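Local atomic coordinates of glycerate dehydrogenase (Bacillus sp. 5mfcol3.1, PDB entry 6P2I), a protein that probably reduces acyclic imino acids to amino acids with NADPH, and binds D-arginine beside the cofactor in a cleft between two domains. Residues I70-S75 with E284-E289; P95-Q100 with S275-Y280. All coordinates share one frame; numbering follows the deposited sequence.

Along the chain the two contacts are nested: 70-75 and 95-100 come first, then 275-280 and 284-289, so contact 2 lies inside the loop closed by contact 1. Their centres are about 9 Å apart. Contact 1 packs helix 280-298 against the loop just after strand 68-71, within the domain of the five-stranded parallel sheet; contact 2 joins the turn leading into helix 99-114 to the loop before helix 280-298, where the chain crosses between the two domains. The Rossmann-type NADP-binding domain lies between 95-100 and 275-280. Glu289 of contact 1 hydrogen-bonds to the backbone N of Gln96 in contact 2. Together the contacts wall one D-arginine pocket, and contact 2 also touches the nicotinamide of NADP.

Contact 1: I70-S75 with E284-E289; sequences ITITTS and EKNMYE. With DAR (D-arginine), chain D.
At the C-terminal end of strand 68-71, the loop that receives the carboxylate of D-arginine meets helix 280-298 through Ile72 and Asn286. The side-chain amide of Asn286 serves protein and ligand at once. Its ND2 donates to Ile72 O over 2.9 Å, in the carbonyl plane and on a lone pair, with an N-H...O angle of 154°. Its OD1 accepts a nearly straight bond from the guanidinium NH1 of the ligand at 2.8 Å. With CG anti to the backbone N (chi1 -160°), the amide reaches out from the helix to the loop, and the two bonds together settle which end is nitrogen and which oxygen. Ile72 lies across it at about a right angle: CG1 rests 3.6 Å from Asn286 ND2, CD1 reaches the bent side chain of Met287, meeting CE at 4.1 Å, and CG2 packs against the guanidinium group.

Such a loop at the carboxyl edge of a parallel sheet is where the D-2-hydroxyacid dehydrogenase family commonly binds the substrate carboxylate. Here successive backbone amides share that work, Thr74 N donating to the ligand O at 2.9 Å and Ser75 N to its OXT at 2.6 Å. Within the loop, Thr71 OG1 hydrogen-bonds to Thr73 O, and Thr73 OG1 to Ser75 O, tying together the loop that presents these amides. Thr73 CG2 lies 3.5 Å from the ligand CG, against the aliphatic part of its side chain. Beyond the two segments, Glu51 also hydrogen-bonds to the D-arginine, and Met287 packs on Trp15 and Val16 of helix 14-23.

Contact 2: P95-Q100 with S275-Y280; sequences PQYSKQ and SAWYSY. With DAR (D-arginine), chain D; NAP (NADP nicotinamide-adenine-dinucleotide phosphate), chain C; EDO (1,2-ethanediol), chain I.
Guanidinium NH1 of the bound D-arginine sits in the corner between Tyr97 and Trp277, where, besides its acceptor on helix 280-298, it makes a tentative hydrogen bond to Tyr97 OH at 3.0 Å, a hydroxyl whose position is less sure because it stands too close to a ligand carboxylate oxygen in the model. The two aromatic side chains meet directly: Trp277 CE3 comes in at the edge of the tyrosine ring, in its plane, 3.4 Å from Tyr97 CE2, with the ring planes 81° apart. Trp277 CG lies between its backbone N and carbonyl carbon (chi1 72°), which turns the indole over the ligand chain. One indole face takes D-arginine CD, 3.3 Å from Trp277 CE2, and Tyr278 CD1 lies near the rim of the opposite face.

Behind the rings the backbones draw together, and Ser98 CB packs 3.7 Å from Trp277 CB. The nicotinamide of NADP adjoins this pair: Ser98 OG is 3.1 Å from its C5N, while Trp277 CB approaches its carboxamide O7N. Tyr132 of the second subunit meets Trp277 edge-to-face, so the dimer interface reaches the pocket wall.

The ligand CA lies 3.4 Å from C4N of the nicotinamide, the carbon that carries the hydride in NADPH, a placement consistent with hydride delivery to the alpha carbon of an imino acid bound in the same pose.

Contact 1: I70-S75 with E284-E289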
ATOM      1  N   ILE A  70      -1.242  -0.008 -34.157  1.00 19.05           N
ATOM      2  CA  ILE A  70      -1.175   0.613 -32.838  1.00 19.77           C
ATOM      3  C   ILE A  70      -1.467  -0.461 -31.804  1.00 24.65           C
ATOM      4  O   ILE A  70      -2.522  -1.106 -31.865  1.00 22.96           O
ATOM      5  CB  ILE A  70      -2.181   1.765 -32.704  1.00 20.71           C
ATOM      6  CG1 ILE A  70      -1.911   2.844 -33.758  1.00 23.76           C
ATOM      7  CG2 ILE A  70      -2.182   2.320 -31.262  1.00 18.02           C
ATOM      8  CD1 ILE A  70      -3.081   3.781 -33.966  1.00 23.97           C
ATOM      9  N   THR A  71      -0.549  -0.654 -30.850  1.00 20.05           N
ATOM     10  CA  THR A  71      -0.885  -1.445 -29.675  1.00 22.63           C
ATOM     11  C   THR A  71      -1.575  -0.525 -28.686  1.00 20.82           C
ATOM     12  O   THR A  71      -1.117   0.600 -28.468  1.00 20.37           O
ATOM     13  CB  THR A  71       0.352  -2.090 -29.033  1.00 22.57           C
ATOM     14  OG1 THR A  71       1.252  -1.081 -28.540  1.00 23.24           O
ATOM     15  CG2 THR A  71       1.063  -3.005 -30.038  1.00 22.56           C
ATOM     16  N   ILE A  72      -2.720  -0.970 -28.155  1.00 18.14           N
ATOM     17  CA  ILE A  72      -3.389  -0.209 -27.111  1.00 18.12           C
ATOM     18  C   ILE A  72      -2.569  -0.259 -25.840  1.00 18.75           C
ATOM     19  O   ILE A  72      -2.750   0.581 -24.959  1.00 20.71           O
ATOM     20  CB  ILE A  72      -4.821  -0.731 -26.868  1.00 17.51           C
ATOM     21  CG1 ILE A  72      -5.692   0.359 -26.217  1.00 20.70           C
ATOM     22  CG2 ILE A  72      -4.797  -1.976 -25.998  1.00 21.81           C
ATOM     23  CD1 ILE A  72      -5.932   1.557 -27.119  1.00 24.56           C
ATOM     24  N   THR A  73      -1.648  -1.210 -25.752  1.00 18.69           N
ATOM     25  CA  THR A  73      -0.795  -1.432 -24.595  1.00 20.64           C
ATOM     26  C   THR A  73       0.496  -0.631 -24.700  1.00 20.26           C
ATOM     27  O   THR A  73       0.896  -0.186 -25.777  1.00 19.36           O
ATOM     28  CB  THR A  73      -0.456  -2.916 -24.493  1.00 24.69           C
ATOM     29  OG1 THR A  73       0.134  -3.343 -25.731  1.00 23.98           O
ATOM     30  CG2 THR A  73      -1.714  -3.719 -24.234  1.00 27.70           C
ATOM     31  N   THR A  74       1.160  -0.449 -23.547  1.00 18.20           N
ATOM     32  CA  THR A  74       2.543   0.021 -23.584  1.00 18.57           C
ATOM     33  C   THR A  74       3.480  -1.089 -24.036  1.00 19.79           C
ATOM     34  O   THR A  74       4.442  -0.847 -24.776  1.00 22.64           O
ATOM     35  CB  THR A  74       2.948   0.537 -22.203  1.00 17.50           C
ATOM     36  OG1 THR A  74       2.088   1.619 -21.863  1.00 20.16           O
ATOM     37  CG2 THR A  74       4.418   1.004 -22.196  1.00 20.08           C
ATOM     38  N   SER A  75       3.214  -2.315 -23.602  1.00 23.38           N
ATOM     39  CA  SER A  75       4.001  -3.451 -24.055  0.52 23.32           C
ATOM     40  C   SER A  75       3.729  -3.744 -25.528  1.00 25.72           C
ATOM     41  O   SER A  75       2.630  -3.511 -26.041  1.00 24.97           O
ATOM     42  CB  SER A  75       3.686  -4.682 -23.202  0.52 27.41           C
ATOM     43  OG  SER A  75       3.967  -5.883 -23.887  0.52 27.64           O
ATOM     44  N   GLU A 284      -8.672   6.409 -19.350  1.00 21.16           N
ATOM     45  CA  GLU A 284      -8.992   7.593 -20.143  1.00 23.83           C
ATOM     46  C   GLU A 284      -7.768   8.074 -20.913  1.00 22.11           C
ATOM     47  O   GLU A 284      -7.854   8.370 -22.113  1.00 22.66           O
ATOM     48  CB  GLU A 284      -9.554   8.705 -19.254  1.00 25.82           C
ATOM     49  CG  GLU A 284     -10.600   9.570 -19.954  1.00 31.86           C
ATOM     50  CD  GLU A 284     -11.875   8.805 -20.320  1.00 46.37           C
ATOM     51  OE1 GLU A 284     -12.104   7.702 -19.775  1.00 42.78           O
ATOM     52  OE2 GLU A 284     -12.661   9.316 -21.148  1.00 48.09           O
ATOM     53  N   LYS A 285      -6.618   8.161 -20.242  1.00 22.66           N
ATOM     54  CA  LYS A 285      -5.389   8.536 -20.931  1.00 19.85           C
ATOM     55  C   LYS A 285      -5.085   7.577 -22.068  1.00 24.09           C
ATOM     56  O   LYS A 285      -4.557   7.987 -23.107  1.00 22.21           O
ATOM     57  CB  LYS A 285      -4.217   8.566 -19.950  1.00 23.40           C
ATOM     58  CG  LYS A 285      -4.152   9.824 -19.118  1.00 29.77           C
ATOM     59  CD  LYS A 285      -3.104   9.659 -18.005  1.00 28.69           C
ATOM     60  CE  LYS A 285      -2.626  10.983 -17.459  1.00 46.82           C
ATOM     61  NZ  LYS A 285      -1.526  10.753 -16.475  1.00 50.34           N
ATOM     62  N   ASN A 286      -5.398   6.289 -21.878  1.00 19.52           N
ATOM     63  CA  ASN A 286      -5.184   5.294 -22.924  1.00 19.49           C
ATOM     64  C   ASN A 286      -5.932   5.693 -24.188  1.00 21.79           C
ATOM     65  O   ASN A 286      -5.402   5.574 -25.302  1.00 20.61           O
ATOM     66  CB  ASN A 286      -5.647   3.929 -22.398  1.00 19.74           C
ATOM     67  CG  ASN A 286      -5.060   2.726 -23.155  1.00 21.90           C
ATOM     68  OD1 ASN A 286      -5.346   1.578 -22.792  1.00 20.39           O
ATOM     69  ND2 ASN A 286      -4.265   2.972 -24.200  1.00 19.80           N
ATOM     70  N   MET A 287      -7.158   6.197 -24.023  1.00 20.63           N
ATOM     71  CA  MET A 287      -7.947   6.655 -25.165  1.00 20.23           C
ATOM     72  C   MET A 287      -7.333   7.895 -25.793  1.00 26.06           C
ATOM     73  O   MET A 287      -7.301   8.019 -27.025  1.00 22.68           O
ATOM     74  CB  MET A 287      -9.384   6.934 -24.726  1.00 22.31           C
ATOM     75  CG  MET A 287     -10.117   5.731 -24.142  1.00 21.31           C
ATOM     76  SD  MET A 287     -10.291   4.363 -25.314  1.00 22.73           S
ATOM     77  CE  MET A 287      -8.930   3.289 -24.860  1.00 24.33           C
ATOM     78  N   TYR A 288      -6.854   8.831 -24.966  1.00 21.93           N
ATOM     79  CA  TYR A 288      -6.221  10.027 -25.517  1.00 23.48           C
ATOM     80  C   TYR A 288      -4.993   9.665 -26.340  1.00 23.08           C
ATOM     81  O   TYR A 288      -4.740  10.275 -27.388  1.00 23.29           O
ATOM     82  CB  TYR A 288      -5.811  11.001 -24.410  1.00 22.61           C
ATOM     83  CG  TYR A 288      -6.891  11.484 -23.458  1.00 30.62           C
ATOM     84  CD1 TYR A 288      -8.218  11.545 -23.829  1.00 25.83           C
ATOM     85  CD2 TYR A 288      -6.551  11.919 -22.176  1.00 40.07           C
ATOM     86  CE1 TYR A 288      -9.199  12.008 -22.946  1.00 32.95           C
ATOM     87  CE2 TYR A 288      -7.509  12.375 -21.289  1.00 49.02           C
ATOM     88  CZ  TYR A 288      -8.834  12.419 -21.673  1.00 47.70           C
ATOM     89  OH  TYR A 288      -9.782  12.880 -20.777  1.00 43.18           O
ATOM     90  N   GLU A 289      -4.208   8.685 -25.873  1.00 21.91           N
ATOM     91  CA  GLU A 289      -3.010   8.269 -26.604  1.00 22.16           C
ATOM     92  C   GLU A 289      -3.372   7.568 -27.904  1.00 19.69           C
ATOM     93  O   GLU A 289      -2.752   7.818 -28.942  1.00 22.73           O
ATOM     94  CB  GLU A 289      -2.141   7.356 -25.738  1.00 20.04           C
ATOM     95  CG  GLU A 289      -1.375   8.138 -24.659  1.00 21.40           C
ATOM     96  CD  GLU A 289      -0.434   7.284 -23.817  1.00 21.04           C
ATOM     97  OE1 GLU A 289      -0.681   6.075 -23.659  1.00 22.10           O
ATOM     98  OE2 GLU A 289       0.546   7.848 -23.287  1.00 24.19           O
TER
HETATM   99  N   DAR D 402       0.521  -5.119 -20.378  1.00 31.15           N
HETATM  100  CA  DAR D 402       0.243  -3.755 -19.928  1.00 34.85           C
HETATM  101  CB  DAR D 402      -1.235  -3.575 -19.549  1.00 33.00           C
HETATM  102  CG  DAR D 402      -2.198  -3.786 -20.722  1.00 36.64           C
HETATM  103  CD  DAR D 402      -3.578  -3.203 -20.433  1.00 36.52           C
HETATM  104  NE  DAR D 402      -4.532  -3.247 -21.541  1.00 26.49           N
HETATM  105  CZ  DAR D 402      -5.057  -2.123 -22.039  1.00 24.93           C
HETATM  106  NH1 DAR D 402      -4.421  -0.957 -21.889  1.00 23.02           N
HETATM  107  NH2 DAR D 402      -6.218  -2.145 -22.695  1.00 23.36           N
HETATM  108  C   DAR D 402       0.711  -2.747 -20.962  1.00 26.12           C
HETATM  109  O   DAR D 402       0.155  -1.641 -21.116  1.00 33.46           O
HETATM  110  OXT DAR D 402       1.685  -3.054 -21.647  1.00 30.18           O

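Contact 2: P95-Q100 with S275-Y280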
ATOM      1  N   PRO A  95       2.207   4.968 -24.762  1.00 19.71           N
ATOM      2  CA  PRO A  95       3.418   4.813 -23.946  1.00 20.96           C
ATOM      3  C   PRO A  95       3.319   5.228 -22.493  1.00 20.19           C
ATOM      4  O   PRO A  95       4.186   4.820 -21.718  1.00 20.34           O
ATOM      5  CB  PRO A  95       4.421   5.720 -24.661  1.00 21.95           C
ATOM      6  CG  PRO A  95       3.581   6.799 -25.258  1.00 23.17           C
ATOM      7  CD  PRO A  95       2.292   6.131 -25.669  1.00 23.80           C
ATOM      8  N   GLN A  96       2.361   6.071 -22.111  1.00 17.10           N
ATOM      9  CA  GLN A  96       2.402   6.628 -20.755  1.00 18.64           C
ATOM     10  C   GLN A  96       1.099   6.523 -19.976  1.00 20.80           C
ATOM     11  O   GLN A  96       1.074   6.906 -18.800  1.00 21.65           O
ATOM     12  CB  GLN A  96       2.834   8.104 -20.801  1.00 22.44           C
ATOM     13  CG  GLN A  96       4.131   8.351 -21.542  1.00 30.42           C
ATOM     14  CD  GLN A  96       4.743   9.706 -21.231  1.00 27.80           C
ATOM     15  OE1 GLN A  96       4.448  10.317 -20.198  1.00 29.10           O
ATOM     16  NE2 GLN A  96       5.615  10.175 -22.116  1.00 32.05           N
ATOM     17  N   TYR A  97       0.027   6.001 -20.579  1.00 19.36           N
ATOM     18  CA  TYR A  97      -1.294   6.078 -19.965  1.00 20.98           C
ATOM     19  C   TYR A  97      -1.327   5.493 -18.558  1.00 20.05           C
ATOM     20  O   TYR A  97      -2.077   5.984 -17.711  1.00 20.38           O
ATOM     21  CB  TYR A  97      -2.334   5.358 -20.850  1.00 21.37           C
ATOM     22  CG  TYR A  97      -2.147   3.854 -20.920  1.00 19.26           C
ATOM     23  CD1 TYR A  97      -1.219   3.279 -21.796  1.00 20.92           C
ATOM     24  CD2 TYR A  97      -2.905   3.002 -20.128  1.00 19.02           C
ATOM     25  CE1 TYR A  97      -1.040   1.900 -21.842  1.00 20.89           C
ATOM     26  CE2 TYR A  97      -2.723   1.629 -20.167  1.00 19.88           C
ATOM     27  CZ  TYR A  97      -1.793   1.088 -21.021  1.00 24.21           C
ATOM     28  OH  TYR A  97      -1.626  -0.281 -21.056  1.00 28.23           O
ATOM     29  N   SER A  98      -0.553   4.442 -18.288  1.00 19.33           N
ATOM     30  CA  SER A  98      -0.730   3.720 -17.033  1.00 19.48           C
ATOM     31  C   SER A  98       0.343   4.011 -15.989  1.00 19.61           C
ATOM     32  O   SER A  98       0.291   3.421 -14.910  1.00 19.81           O
ATOM     33  CB  SER A  98      -0.766   2.204 -17.277  1.00 21.83           C
ATOM     34  OG  SER A  98       0.542   1.706 -17.500  1.00 24.94           O
ATOM     35  N   LYS A  99       1.306   4.883 -16.274  1.00 18.30           N
ATOM     36  CA  LYS A  99       2.500   4.913 -15.425  1.00 18.96           C
ATOM     37  C   LYS A  99       2.173   5.290 -13.982  1.00 17.68           C
ATOM     38  O   LYS A  99       2.783   4.746 -13.051  1.00 18.59           O
ATOM     39  CB  LYS A  99       3.579   5.828 -16.010  1.00 19.66           C
ATOM     40  CG  LYS A  99       3.315   7.327 -16.061  1.00 22.38           C
ATOM     41  CD  LYS A  99       4.508   8.021 -16.753  1.00 22.62           C
ATOM     42  CE  LYS A  99       4.311   9.540 -16.827  1.00 26.07           C
ATOM     43  NZ  LYS A  99       5.549  10.265 -17.261  1.00 25.24           N
ATOM     44  N   GLN A 100       1.206   6.189 -13.765  1.00 20.65           N
ATOM     45  CA  GLN A 100       0.850   6.526 -12.383  1.00 21.47           C
ATOM     46  C   GLN A 100       0.103   5.376 -11.715  1.00 20.50           C
ATOM     47  O   GLN A 100       0.360   5.055 -10.545  1.00 18.74           O
ATOM     48  CB  GLN A 100       0.013   7.807 -12.336  1.00 18.97           C
ATOM     49  CG  GLN A 100      -0.340   8.252 -10.912  1.00 19.57           C
ATOM     50  CD  GLN A 100       0.866   8.781 -10.165  1.00 24.75           C
ATOM     51  OE1 GLN A 100       1.800   9.324 -10.767  1.00 23.87           O
ATOM     52  NE2 GLN A 100       0.854   8.634  -8.837  1.00 22.72           N
ATOM     53  N   SER A 275      -3.969  -6.323 -12.916  1.00 19.87           N
ATOM     54  CA  SER A 275      -4.848  -5.178 -12.698  1.00 20.53           C
ATOM     55  C   SER A 275      -4.099  -3.895 -12.332  1.00 22.76           C
ATOM     56  O   SER A 275      -4.743  -2.880 -12.044  1.00 20.87           O
ATOM     57  CB  SER A 275      -5.873  -5.516 -11.607  1.00 20.70           C
ATOM     58  OG  SER A 275      -5.201  -5.979 -10.434  1.00 23.24           O
ATOM     59  N   ALA A 276      -2.760  -3.912 -12.358  1.00 20.26           N
ATOM     60  CA  ALA A 276      -1.968  -2.763 -11.916  1.00 19.04           C
ATOM     61  C   ALA A 276      -2.343  -1.483 -12.648  1.00 18.85           C
ATOM     62  O   ALA A 276      -2.332  -0.391 -12.061  1.00 19.58           O
ATOM     63  CB  ALA A 276      -0.480  -3.052 -12.108  1.00 20.60           C
ATOM     64  N   TRP A 277      -2.650  -1.592 -13.940  1.00 19.92           N
ATOM     65  CA  TRP A 277      -2.843  -0.416 -14.772  1.00 19.21           C
ATOM     66  C   TRP A 277      -4.222   0.197 -14.674  1.00 18.41           C
ATOM     67  O   TRP A 277      -4.416   1.307 -15.186  1.00 20.95           O
ATOM     68  CB  TRP A 277      -2.620  -0.767 -16.241  1.00 17.13           C
ATOM     69  CG  TRP A 277      -3.742  -1.614 -16.847  1.00 21.52           C
ATOM     70  CD1 TRP A 277      -3.947  -2.961 -16.682  1.00 21.26           C
ATOM     71  CD2 TRP A 277      -4.786  -1.158 -17.712  1.00 20.08           C
ATOM     72  NE1 TRP A 277      -5.053  -3.367 -17.390  1.00 24.09           N
ATOM     73  CE2 TRP A 277      -5.586  -2.279 -18.033  1.00 24.29           C
ATOM     74  CE3 TRP A 277      -5.121   0.088 -18.253  1.00 24.53           C
ATOM     75  CZ2 TRP A 277      -6.693  -2.194 -18.891  1.00 24.90           C
ATOM     76  CZ3 TRP A 277      -6.225   0.174 -19.098  1.00 22.03           C
ATOM     77  CH2 TRP A 277      -6.997  -0.963 -19.411  1.00 23.48           C
ATOM     78  N   TYR A 278      -5.212  -0.508 -14.122  1.00 19.14           N
ATOM     79  CA  TYR A 278      -6.593  -0.199 -14.500  1.00 23.45           C
ATOM     80  C   TYR A 278      -7.214   0.814 -13.541  1.00 20.11           C
ATOM     81  O   TYR A 278      -8.084   0.498 -12.732  1.00 21.82           O
ATOM     82  CB  TYR A 278      -7.431  -1.472 -14.580  1.00 25.84           C
ATOM     83  CG  TYR A 278      -8.701  -1.278 -15.384  1.00 23.54           C
ATOM     84  CD1 TYR A 278      -8.678  -0.593 -16.594  1.00 21.52           C
ATOM     85  CD2 TYR A 278      -9.923  -1.760 -14.926  1.00 25.49           C
ATOM     86  CE1 TYR A 278      -9.825  -0.396 -17.338  1.00 22.99           C
ATOM     87  CE2 TYR A 278     -11.089  -1.571 -15.671  1.00 24.66           C
ATOM     88  CZ  TYR A 278     -11.027  -0.889 -16.876  1.00 25.31           C
ATOM     89  OH  TYR A 278     -12.164  -0.696 -17.616  1.00 27.19           O
ATOM     90  N   SER A 279      -6.784   2.067 -13.691  1.00 20.10           N
ATOM     91  CA  SER A 279      -7.413   3.194 -13.017  1.00 20.99           C
ATOM     92  C   SER A 279      -8.319   3.962 -13.976  1.00 23.14           C
ATOM     93  O   SER A 279      -8.169   3.896 -15.201  1.00 23.69           O
ATOM     94  CB  SER A 279      -6.368   4.150 -12.430  1.00 22.30           C
ATOM     95  OG  SER A 279      -5.658   4.820 -13.469  1.00 20.53           O
ATOM     96  N   TYR A 280      -9.270   4.703 -13.397  1.00 23.43           N
ATOM     97  CA  TYR A 280     -10.083   5.607 -14.208  1.00 21.30           C
ATOM     98  C   TYR A 280      -9.207   6.556 -15.009  1.00 25.38           C
ATOM     99  O   TYR A 280      -9.483   6.832 -16.185  1.00 26.42           O
ATOM    100  CB  TYR A 280     -11.023   6.426 -13.328  1.00 24.31           C
ATOM    101  CG  TYR A 280     -12.147   5.648 -12.692  1.00 25.46           C
ATOM    102  CD1 TYR A 280     -13.307   5.359 -13.400  1.00 27.90           C
ATOM    103  CD2 TYR A 280     -12.044   5.203 -11.385  1.00 29.77           C
ATOM    104  CE1 TYR A 280     -14.347   4.654 -12.802  1.00 33.15           C
ATOM    105  CE2 TYR A 280     -13.070   4.502 -10.780  1.00 36.21           C
ATOM    106  CZ  TYR A 280     -14.215   4.219 -11.501  1.00 38.91           C
ATOM    107  OH  TYR A 280     -15.235   3.517 -10.896  1.00 44.86           O
TER
HETATM  108  N   DAR D 402       0.521  -5.119 -20.378  1.00 31.15           N
HETATM  109  CA  DAR D 402       0.243  -3.755 -19.928  1.00 34.85           C
HETATM  110  CB  DAR D 402      -1.235  -3.575 -19.549  1.00 33.00           C
HETATM  111  CG  DAR D 402      -2.198  -3.786 -20.722  1.00 36.64           C
HETATM  112  CD  DAR D 402      -3.578  -3.203 -20.433  1.00 36.52           C
HETATM  113  NE  DAR D 402      -4.532  -3.247 -21.541  1.00 26.49           N
HETATM  114  CZ  DAR D 402      -5.057  -2.123 -22.039  1.00 24.93           C
HETATM  115  NH1 DAR D 402      -4.421  -0.957 -21.889  1.00 23.02           N
HETATM  116  NH2 DAR D 402      -6.218  -2.145 -22.695  1.00 23.36           N
HETATM  117  C   DAR D 402       0.711  -2.747 -20.962  1.00 26.12           C
HETATM  118  O   DAR D 402       0.155  -1.641 -21.116  1.00 33.46           O
HETATM  119  OXT DAR D 402       1.685  -3.054 -21.647  1.00 30.18           O
HETATM  120  PA  NAP C 401      10.095   2.432 -20.812  1.00 21.62           P
HETATM  121  O1A NAP C 401      10.449   1.962 -22.207  1.00 22.64           O
HETATM  122  O2A NAP C 401       9.786   3.881 -20.574  1.00 21.02           O
HETATM  123  O5B NAP C 401      11.305   2.035 -19.847  1.00 22.26           O
HETATM  124  C5B NAP C 401      11.964   0.778 -19.965  1.00 22.60           C
HETATM  125  C4B NAP C 401      13.188   0.823 -19.058  1.00 23.10           C
HETATM  126  O4B NAP C 401      13.799  -0.469 -19.098  1.00 25.29           O
HETATM  127  C3B NAP C 401      14.241   1.819 -19.550  1.00 21.31           C
HETATM  128  O3B NAP C 401      14.988   2.312 -18.419  1.00 23.54           O
HETATM  129  C2B NAP C 401      15.166   0.968 -20.385  1.00 24.59           C
HETATM  130  O2B NAP C 401      16.481   1.497 -20.474  1.00 24.99           O
HETATM  131  C1B NAP C 401      15.149  -0.295 -19.544  1.00 26.11           C
HETATM  132  N9A NAP C 401      15.638  -1.452 -20.309  1.00 24.92           N
HETATM  133  C8A NAP C 401      15.221  -1.860 -21.524  1.00 26.79           C
HETATM  134  N7A NAP C 401      15.921  -2.951 -21.920  1.00 25.88           N
HETATM  135  C5A NAP C 401      16.810  -3.224 -20.946  1.00 30.94           C
HETATM  136  C6A NAP C 401      17.855  -4.240 -20.716  1.00 32.67           C
HETATM  137  N6A NAP C 401      18.098  -5.200 -21.641  1.00 31.48           N
HETATM  138  N1A NAP C 401      18.546  -4.173 -19.559  1.00 30.10           N
HETATM  139  C2A NAP C 401      18.315  -3.222 -18.626  1.00 31.41           C
HETATM  140  N3A NAP C 401      17.381  -2.262 -18.757  1.00 25.00           N
HETATM  141  C4A NAP C 401      16.619  -2.229 -19.887  1.00 25.99           C
HETATM  142  O3  NAP C 401       8.918   1.441 -20.322  1.00 20.57           O
HETATM  143  PN  NAP C 401       7.775   1.741 -19.231  1.00 21.00           P
HETATM  144  O1N NAP C 401       6.730   2.661 -19.812  1.00 22.24           O
HETATM  145  O2N NAP C 401       8.414   2.130 -17.917  1.00 20.02           O
HETATM  146  O5D NAP C 401       7.113   0.282 -19.117  1.00 21.87           O
HETATM  147  C5D NAP C 401       7.900  -0.833 -18.684  1.00 21.60           C
HETATM  148  C4D NAP C 401       7.089  -2.119 -18.759  1.00 23.08           C
HETATM  149  O4D NAP C 401       6.012  -2.049 -17.829  1.00 23.54           O
HETATM  150  C3D NAP C 401       6.387  -2.349 -20.090  1.00 24.46           C
HETATM  151  O3D NAP C 401       7.254  -2.918 -21.082  1.00 26.25           O
HETATM  152  C2D NAP C 401       5.246  -3.276 -19.694  1.00 23.48           C
HETATM  153  O2D NAP C 401       5.635  -4.636 -19.921  1.00 25.44           O
HETATM  154  C1D NAP C 401       5.033  -3.010 -18.201  1.00 21.91           C
HETATM  155  N1N NAP C 401       3.681  -2.492 -17.957  1.00 24.53           N
HETATM  156  C2N NAP C 401       2.873  -3.135 -17.096  1.00 24.42           C
HETATM  157  C3N NAP C 401       1.578  -2.686 -16.852  1.00 22.20           C
HETATM  158  C7N NAP C 401       0.678  -3.438 -15.903  1.00 24.82           C
HETATM  159  O7N NAP C 401      -0.526  -3.232 -15.934  1.00 26.71           O
HETATM  160  N7N NAP C 401       1.191  -4.366 -15.081  1.00 21.84           N
HETATM  161  C4N NAP C 401       1.123  -1.546 -17.520  1.00 25.25           C
HETATM  162  C5N NAP C 401       1.975  -0.899 -18.418  1.00 22.28           C
HETATM  163  C6N NAP C 401       3.259  -1.396 -18.610  1.00 23.32           C
HETATM  164  P2B NAP C 401      16.927   2.583 -21.583  1.00 26.02           P
HETATM  165  O1X NAP C 401      16.537   1.984 -22.924  1.00 27.02           O
HETATM  166  O2X NAP C 401      16.137   3.824 -21.266  1.00 30.92           O
HETATM  167  O3X NAP C 401      18.402   2.744 -21.332  1.00 27.96           O
HETATM  168  C1  EDO I 403       4.294  10.368  -8.639  1.00 32.51           C
HETATM  169  O1  EDO I 403       3.655  10.909  -9.809  1.00 29.53           O
HETATM  170  C2  EDO I 403       3.690  10.991  -7.385  1.00 34.24           C
HETATM  171  O2  EDO I 403       2.373  10.470  -7.155  1.00 27.83           O